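Local coordinates for conserved hypothetical protein (Sulfolobus solfataricus, PDB 2FNA) that binds ADP and magnesium as a P-loop protein of the archaeal AAA+ class and probably hydrolyses ATP, though its cellular role is unknown, at residues A[232-235]-A[236-240]; A[250-253]-A[254-258]; A[274-277]-A[278-282]. All coordinates share one frame; numbering follows the deposited sequence.

Contact 1 of 3, residues A[232-235]-A[236-240]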
loop_
_atom_site.group_PDB
_atom_site.type_symbol
_atom_site.label_atom_id
_atom_site.label_comp_id
_atom_site.label_asym_id
_atom_site.label_seq_id
_atom_site.Cartn_x
_atom_site.Cartn_y
_atom_site.Cartn_z
ATOM N N TYR A 232 0.865 -28.915 3.161
ATOM C CA TYR A 232 0.234 -27.613 3.104
ATOM C C TYR A 232 -0.085 -27.041 4.491
ATOM O O TYR A 232 0.012 -25.843 4.691
ATOM C CB TYR A 232 -1.035 -27.674 2.273
ATOM C CG TYR A 232 -0.814 -28.026 0.829
ATOM C CD1 TYR A 232 -0.364 -27.067 -0.085
ATOM C CD2 TYR A 232 -1.079 -29.306 0.362
ATOM C CE1 TYR A 232 -0.149 -27.399 -1.426
ATOM C CE2 TYR A 232 -0.903 -29.635 -0.975
ATOM C CZ TYR A 232 -0.451 -28.683 -1.866
ATOM O OH TYR A 232 -0.276 -29.037 -3.182
ATOM N N GLU A 233 -0.461 -27.894 5.444
ATOM C CA GLU A 233 -0.921 -27.414 6.751
ATOM C C GLU A 233 0.211 -26.835 7.566
ATOM O O GLU A 233 0.035 -25.812 8.226
ATOM C CB GLU A 233 -1.570 -28.542 7.560
ATOM C CG GLU A 233 -2.815 -29.110 6.954
ATOM C CD GLU A 233 -3.962 -28.155 7.028
ATOM O OE1 GLU A 233 -4.070 -27.408 8.027
ATOM O OE2 GLU A 233 -4.761 -28.158 6.074
ATOM N N VAL A 234 1.370 -27.477 7.537
ATOM C CA VAL A 234 2.509 -26.948 8.256
ATOM C C VAL A 234 2.966 -25.620 7.650
ATOM O O VAL A 234 3.431 -24.744 8.374
ATOM C CB VAL A 234 3.702 -27.941 8.363
ATOM C CG1 VAL A 234 4.314 -28.232 7.029
ATOM C CG2 VAL A 234 4.767 -27.384 9.315
ATOM N N VAL A 235 2.830 -25.472 6.332
ATOM C CA VAL A 235 3.230 -24.225 5.700
ATOM C C VAL A 235 2.319 -23.121 6.229
ATOM O O VAL A 235 2.809 -22.113 6.679
ATOM C CB VAL A 235 3.210 -24.271 4.157
ATOM C CG1 VAL A 235 3.554 -22.877 3.567
ATOM C CG2 VAL A 235 4.187 -25.290 3.632
ATOM N N TYR A 236 0.997 -23.316 6.198
ATOM C CA TYR A 236 0.077 -22.317 6.755
ATOM C C TYR A 236 0.346 -22.022 8.247
ATOM O O TYR A 236 0.319 -20.861 8.678
ATOM C CB TYR A 236 -1.391 -22.719 6.555
ATOM C CG TYR A 236 -2.351 -21.659 7.082
ATOM C CD1 TYR A 236 -2.510 -20.429 6.440
ATOM C CD2 TYR A 236 -3.057 -21.874 8.258
ATOM C CE1 TYR A 236 -3.360 -19.455 6.970
ATOM C CE2 TYR A 236 -3.909 -20.924 8.772
ATOM C CZ TYR A 236 -4.069 -19.732 8.127
ATOM O OH TYR A 236 -4.930 -18.806 8.690
ATOM N N GLU A 237 0.583 -23.064 9.032
ATOM C CA GLU A 237 0.828 -22.884 10.463
ATOM C C GLU A 237 2.062 -22.026 10.708
ATOM O O GLU A 237 2.052 -21.202 11.603
ATOM C CB GLU A 237 0.954 -24.231 11.190
ATOM C CG GLU A 237 -0.406 -24.938 11.419
ATOM C CD GLU A 237 -0.353 -26.491 11.477
ATOM O OE1 GLU A 237 0.745 -27.117 11.377
ATOM O OE2 GLU A 237 -1.456 -27.090 11.625
ATOM N N LYS A 238 3.100 -22.195 9.886
ATOM C CA LYS A 238 4.394 -21.530 10.103
ATOM C C LYS A 238 4.490 -20.133 9.466
ATOM O O LYS A 238 5.099 -19.222 10.030
ATOM C CB LYS A 238 5.529 -22.411 9.565
ATOM C CG LYS A 238 5.983 -23.538 10.496
ATOM C CD LYS A 238 7.005 -23.046 11.528
ATOM C CE LYS A 238 8.066 -24.093 11.835
ATOM N NZ LYS A 238 7.486 -25.429 12.170
ATOM N N ILE A 239 3.915 -19.981 8.275
ATOM C CA ILE A 239 4.066 -18.765 7.475
ATOM C C ILE A 239 2.864 -17.838 7.648
ATOM O O ILE A 239 3.005 -16.612 7.614
ATOM C CB ILE A 239 4.217 -19.109 5.947
ATOM C CG1 ILE A 239 5.468 -19.972 5.701
ATOM C CG2 ILE A 239 4.226 -17.828 5.080
ATOM C CD1 ILE A 239 6.712 -19.375 6.255
ATOM N N GLY A 240 1.678 -18.433 7.766
ATOM C CA GLY A 240 0.430 -17.686 7.892
ATOM C C GLY A 240 -0.155 -17.350 6.533
ATOM O O GLY A 240 0.241 -17.925 5.512
#
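V235 and I239, one turn apart on helix 232-239, lie side by side and point the same way, with V235 CG1 4.1 Å from I239 CG1. With CG1 anti to the backbone N (chi1 176°), V235 turns this methyl toward I239. This is the tight, buried side. Here I239 N donates to V235 O at 2.9 Å, nearly along the C=O axis, and G240 N returns to Y236 O at 2.9 Å. G240 then leaves the helix with phi 88°, a backbone angle that calls for glycine.

The other side is looser. E237 lays its chain back over the preceding turn, so that its CG comes 3.3 Å from E233 O. E233 OE1 and E237 OE2 come within 4.5 Å of each other, a like-charged approach probably eased by the salt bridge from E233 OE2 to R211. K238 rests its CB and CG against V234, CB 3.4 Å from V234 O, and its remaining chain runs outward at an exposed position.

Around the helix, V235 and I239 press on L246 of helix 243-256, with I239 also reaching T266 and L267 of helix 259-282, while Y232, E233 and Y236 lean on helix 211-225.

Contact 2 of 3, residues A[250-253]-A[254-258]; sequences GFIY and LDNKN
K257 CA sits over one face of the Y253 ring, 3.9 Å from the ring centroid and 15° off its normal, a CH-pi contact that closes the C-terminal end of helix 243-256. The ring reaches this place because Y253 CG is anti to the backbone N (chi1 -175°). The K257 side chain crosses the tyrosine at about a right angle, its CD 4.1 Å from Y253 CE2.

The four carbonyls of 250-253 each accept a backbone N-H. G250 O takes L254 N, F251 O takes D255 N, and I252 O takes N256 N at 2.9 Å. I252 O has a second, weak donor in D255 N. Y253 O receives K257 N at 2.7 Å, with an N-H...O angle of 143°, and a weak bond from N256 N. K257 is the first residue beyond the helix, with positive phi.

Side chains deal with the amides that follow. N256 OD1 accepts N258 N at 3.0 Å, forming an Asx turn; the bond is straight at hydrogen (167°), yet the donor stands above the amide plane. N258 in turn is the N-cap of helix 259-282, its OD1 accepting F261 N and, weakly, D260 N. On the apolar side, L254 packs against F4, F222 and I227, and Y253 meets F229 edge-to-face.

The two asparagines thus lend side-chain oxygens to N-H groups in the link and at the start of the next helix, whereas the ring contact at K257 is apolar.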
loop_
_atom_site.group_PDB
_atom_site.type_symbol
_atom_site.label_atom_id
_atom_site.label_comp_id
_atom_site.label_asym_id
_atom_site.label_seq_id
_atom_site.Cartn_x
_atom_site.Cartn_y
_atom_site.Cartn_z
ATOM N N GLY A 250 6.697 -20.360 -1.886
ATOM C CA GLY A 250 6.448 -21.191 -3.046
ATOM C C GLY A 250 7.602 -21.088 -4.011
ATOM O O GLY A 250 8.045 -22.078 -4.554
ATOM N N PHE A 251 8.127 -19.883 -4.184
ATOM C CA PHE A 251 9.238 -19.684 -5.084
ATOM C C PHE A 251 10.470 -20.454 -4.578
ATOM O O PHE A 251 11.095 -21.197 -5.341
ATOM C CB PHE A 251 9.563 -18.191 -5.264
ATOM C CG PHE A 251 10.695 -17.951 -6.240
ATOM C CD1 PHE A 251 12.004 -18.163 -5.860
ATOM C CD2 PHE A 251 10.439 -17.568 -7.542
ATOM C CE1 PHE A 251 13.068 -18.019 -6.767
ATOM C CE2 PHE A 251 11.479 -17.408 -8.446
ATOM C CZ PHE A 251 12.802 -17.622 -8.049
ATOM N N ILE A 252 10.809 -20.271 -3.302
ATOM C CA ILE A 252 11.977 -20.917 -2.731
ATOM C C ILE A 252 11.843 -22.422 -2.751
ATOM O O ILE A 252 12.801 -23.130 -3.080
ATOM C CB ILE A 252 12.282 -20.451 -1.275
ATOM C CG1 ILE A 252 12.560 -18.946 -1.223
ATOM C CG2 ILE A 252 13.476 -21.196 -0.725
ATOM C CD1 ILE A 252 13.689 -18.500 -2.095
ATOM N N TYR A 253 10.671 -22.941 -2.380
ATOM C CA TYR A 253 10.500 -24.398 -2.398
ATOM C C TYR A 253 10.659 -24.968 -3.805
ATOM O O TYR A 253 11.205 -26.027 -3.987
ATOM C CB TYR A 253 9.136 -24.825 -1.835
ATOM C CG TYR A 253 9.055 -26.333 -1.770
ATOM C CD1 TYR A 253 9.563 -27.023 -0.689
ATOM C CD2 TYR A 253 8.501 -27.074 -2.825
ATOM C CE1 TYR A 253 9.542 -28.416 -0.646
ATOM C CE2 TYR A 253 8.452 -28.450 -2.773
ATOM C CZ TYR A 253 8.970 -29.113 -1.680
ATOM O OH TYR A 253 8.944 -30.490 -1.624
ATOM N N LEU A 254 10.159 -24.270 -4.811
ATOM C CA LEU A 254 10.347 -24.724 -6.184
ATOM C C LEU A 254 11.810 -24.717 -6.559
ATOM O O LEU A 254 12.301 -25.562 -7.300
ATOM C CB LEU A 254 9.542 -23.840 -7.141
ATOM C CG LEU A 254 8.021 -24.042 -7.190
ATOM C CD1 LEU A 254 7.448 -23.216 -8.313
ATOM C CD2 LEU A 254 7.640 -25.490 -7.377
ATOM N N ASP A 255 12.530 -23.774 -6.000
ATOM C CA ASP A 255 13.908 -23.613 -6.359
ATOM C C ASP A 255 14.787 -24.639 -5.685
ATOM O O ASP A 255 15.789 -25.039 -6.241
ATOM C CB ASP A 255 14.385 -22.213 -5.976
ATOM C CG ASP A 255 15.701 -21.888 -6.598
ATOM O OD1 ASP A 255 15.822 -22.078 -7.838
ATOM O OD2 ASP A 255 16.610 -21.503 -5.846
ATOM N N ASN A 256 14.421 -25.051 -4.479
ATOM C CA ASN A 256 15.278 -25.924 -3.739
ATOM C C ASN A 256 14.661 -27.290 -3.298
ATOM O O ASN A 256 15.396 -28.233 -3.059
ATOM C CB ASN A 256 15.868 -25.122 -2.586
ATOM C CG ASN A 256 15.413 -25.617 -1.273
ATOM O OD1 ASN A 256 14.210 -25.551 -0.949
ATOM N ND2 ASN A 256 16.358 -26.189 -0.501
ATOM N N LYS A 257 13.340 -27.395 -3.199
ATOM C CA LYS A 257 12.633 -28.649 -2.847
ATOM C C LYS A 257 12.962 -29.219 -1.464
ATOM O O LYS A 257 12.827 -30.419 -1.242
ATOM C CB LYS A 257 12.877 -29.742 -3.888
ATOM C CG LYS A 257 12.633 -29.319 -5.326
ATOM C CD LYS A 257 11.195 -29.424 -5.710
ATOM C CE LYS A 257 11.019 -29.121 -7.190
ATOM N NZ LYS A 257 11.696 -30.109 -8.079
ATOM N N ASN A 258 13.398 -28.372 -0.542
ATOM C CA ASN A 258 13.598 -28.766 0.839
ATOM C C ASN A 258 12.634 -27.946 1.664
ATOM O O ASN A 258 12.709 -26.729 1.692
ATOM C CB ASN A 258 15.039 -28.526 1.291
ATOM C CG ASN A 258 15.328 -29.113 2.658
ATOM O OD1 ASN A 258 14.782 -28.685 3.666
ATOM N ND2 ASN A 258 16.184 -30.103 2.693
#

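Contact 3 of 3, residues A[274-277]-A[278-282]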
loop_
_atom_site.group_PDB
_atom_site.type_symbol
_atom_site.label_atom_id
_atom_site.label_comp_id
_atom_site.label_asym_id
_atom_site.label_seq_id
_atom_site.Cartn_x
_atom_site.Cartn_y
_atom_site.Cartn_z
ATOM N N ILE A 274 10.364 -7.057 7.661
ATOM C CA ILE A 274 9.515 -6.439 8.682
ATOM C C ILE A 274 10.267 -5.446 9.571
ATOM O O ILE A 274 9.777 -4.357 9.842
ATOM C CB ILE A 274 8.815 -7.503 9.542
ATOM C CG1 ILE A 274 7.752 -8.211 8.703
ATOM C CG2 ILE A 274 8.212 -6.888 10.843
ATOM C CD1 ILE A 274 7.428 -9.608 9.123
ATOM N N LEU A 275 11.454 -5.814 10.026
ATOM C CA LEU A 275 12.230 -4.946 10.927
ATOM C C LEU A 275 12.785 -3.698 10.208
ATOM O O LEU A 275 12.948 -2.642 10.822
ATOM C CB LEU A 275 13.373 -5.742 11.560
ATOM C CG LEU A 275 12.971 -6.830 12.565
ATOM C CD1 LEU A 275 14.177 -7.595 13.085
ATOM C CD2 LEU A 275 12.204 -6.258 13.703
ATOM N N LYS A 276 13.051 -3.815 8.909
ATOM C CA LYS A 276 13.421 -2.655 8.122
ATOM C C LYS A 276 12.231 -1.688 8.001
ATOM O O LYS A 276 12.385 -0.468 8.098
ATOM C CB LYS A 276 13.895 -3.071 6.742
ATOM C CG LYS A 276 14.576 -1.937 5.981
ATOM C CD LYS A 276 14.540 -2.149 4.500
ATOM C CE LYS A 276 15.443 -1.159 3.803
ATOM N NZ LYS A 276 15.334 0.219 4.403
ATOM N N GLU A 277 11.050 -2.252 7.770
ATOM C CA GLU A 277 9.807 -1.482 7.740
ATOM C C GLU A 277 9.496 -0.855 9.111
ATOM O O GLU A 277 8.907 0.228 9.198
ATOM C CB GLU A 277 8.665 -2.389 7.284
ATOM C CG GLU A 277 8.767 -2.713 5.789
ATOM C CD GLU A 277 7.782 -3.738 5.316
ATOM O OE1 GLU A 277 7.100 -4.379 6.149
ATOM O OE2 GLU A 277 7.702 -3.924 4.085
ATOM N N PHE A 278 9.864 -1.521 10.191
ATOM C CA PHE A 278 9.683 -0.891 11.478
ATOM C C PHE A 278 10.620 0.299 11.635
ATOM O O PHE A 278 10.263 1.279 12.263
ATOM C CB PHE A 278 9.881 -1.871 12.614
ATOM C CG PHE A 278 9.207 -1.444 13.881
ATOM C CD1 PHE A 278 7.825 -1.284 13.908
ATOM C CD2 PHE A 278 9.926 -1.199 15.033
ATOM C CE1 PHE A 278 7.179 -0.909 15.051
ATOM C CE2 PHE A 278 9.274 -0.824 16.185
ATOM C CZ PHE A 278 7.883 -0.683 16.182
ATOM N N GLU A 279 11.819 0.211 11.070
ATOM C CA GLU A 279 12.763 1.342 11.079
ATOM C C GLU A 279 12.198 2.521 10.310
ATOM O O GLU A 279 12.343 3.642 10.756
ATOM C CB GLU A 279 14.119 0.960 10.489
ATOM C CG GLU A 279 14.938 0.069 11.383
ATOM C CD GLU A 279 15.150 0.699 12.736
ATOM O OE1 GLU A 279 15.638 1.855 12.766
ATOM O OE2 GLU A 279 14.781 0.065 13.755
ATOM N N ASN A 280 11.553 2.271 9.172
ATOM C CA ASN A 280 10.807 3.322 8.475
ATOM C C ASN A 280 9.728 3.956 9.356
ATOM O O ASN A 280 9.586 5.179 9.377
ATOM C CB ASN A 280 10.131 2.822 7.211
ATOM C CG ASN A 280 11.096 2.391 6.162
ATOM O OD1 ASN A 280 12.261 2.739 6.200
ATOM N ND2 ASN A 280 10.605 1.646 5.195
ATOM N N PHE A 281 8.973 3.126 10.071
ATOM C CA PHE A 281 8.023 3.629 11.057
ATOM C C PHE A 281 8.669 4.496 12.133
ATOM O O PHE A 281 8.088 5.481 12.542
ATOM C CB PHE A 281 7.239 2.478 11.713
ATOM C CG PHE A 281 6.324 2.926 12.839
ATOM C CD1 PHE A 281 5.068 3.460 12.568
ATOM C CD2 PHE A 281 6.737 2.841 14.165
ATOM C CE1 PHE A 281 4.236 3.895 13.608
ATOM C CE2 PHE A 281 5.924 3.271 15.186
ATOM C CZ PHE A 281 4.673 3.797 14.924
ATOM N N LEU A 282 9.852 4.127 12.602
ATOM C CA LEU A 282 10.490 4.819 13.730
ATOM C C LEU A 282 11.233 6.102 13.306
ATOM O O LEU A 282 11.741 6.846 14.152
ATOM C CB LEU A 282 11.482 3.884 14.442
ATOM C CG LEU A 282 10.911 2.669 15.165
ATOM C CD1 LEU A 282 12.029 1.769 15.637
ATOM C CD2 LEU A 282 10.008 3.087 16.310
HETATM O O HOH W 1 14.746 1.488 6.579
#
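The C-terminal part of helix 259-282 carries this contact, in which K276 and N280 are joined one turn apart through a water. K276 NZ donates to water 1 at 2.6 Å, and the water donates to N280 OD1 at 2.8 Å; directly, NZ and OD1 are 4.4 Å apart. The lysine chain is stretched out as far as CE and then bends at its last torsion (chi4 -41°), which brings NZ back toward the asparagine. N280 folds over the preceding turn, its CG 3.7 Å from K276 O, while N280 N bonds that same carbonyl at 3.1 Å.

The next bond along, F281 N to E277 O, measures 3.0 Å. Buried E277 holds its chain extended, with CG anti to its carbonyl carbon (chi1 -72°), and its carboxylate forms a salt bridge to R40 and a long, weak ion pair to R39. E279 instead bends at chi2, CG passing 3.4 Å from L275 O, and pairs with R289. F278 and F281 turn toward an aromatic cluster in which both meet W337 edge-to-face.

Different faces of the helix therefore carry different chemistry: F278 and F281 pack on rings of the C-terminal region, while K276, salt-bridged to E68, E277 and E279 each pair with a charge elsewhere in the chain. The E277 carboxylate in particular links this helix to R40, within the probable P-loop.

Overall arrangement
Contacts 1, 2 and 3 follow in series on three successive helices, 232-239, 243-256 and 259-282. Contacts 1 and 2 have centres about 15 Å apart and nearest atoms about 7 Å apart, without touching; their common neighbours are F229 and helix 211-225. Contact 3 stands farther off, its centre about 25 Å from that of contact 1 and 27 Å from that of contact 2, although N258 in contact 2 caps the start of the same long helix. The side chains nearest the nucleotide do not touch it: ADP is about 8 Å from the F251 side chain, 8 Å from that of E277 and 11 Å from that of I239.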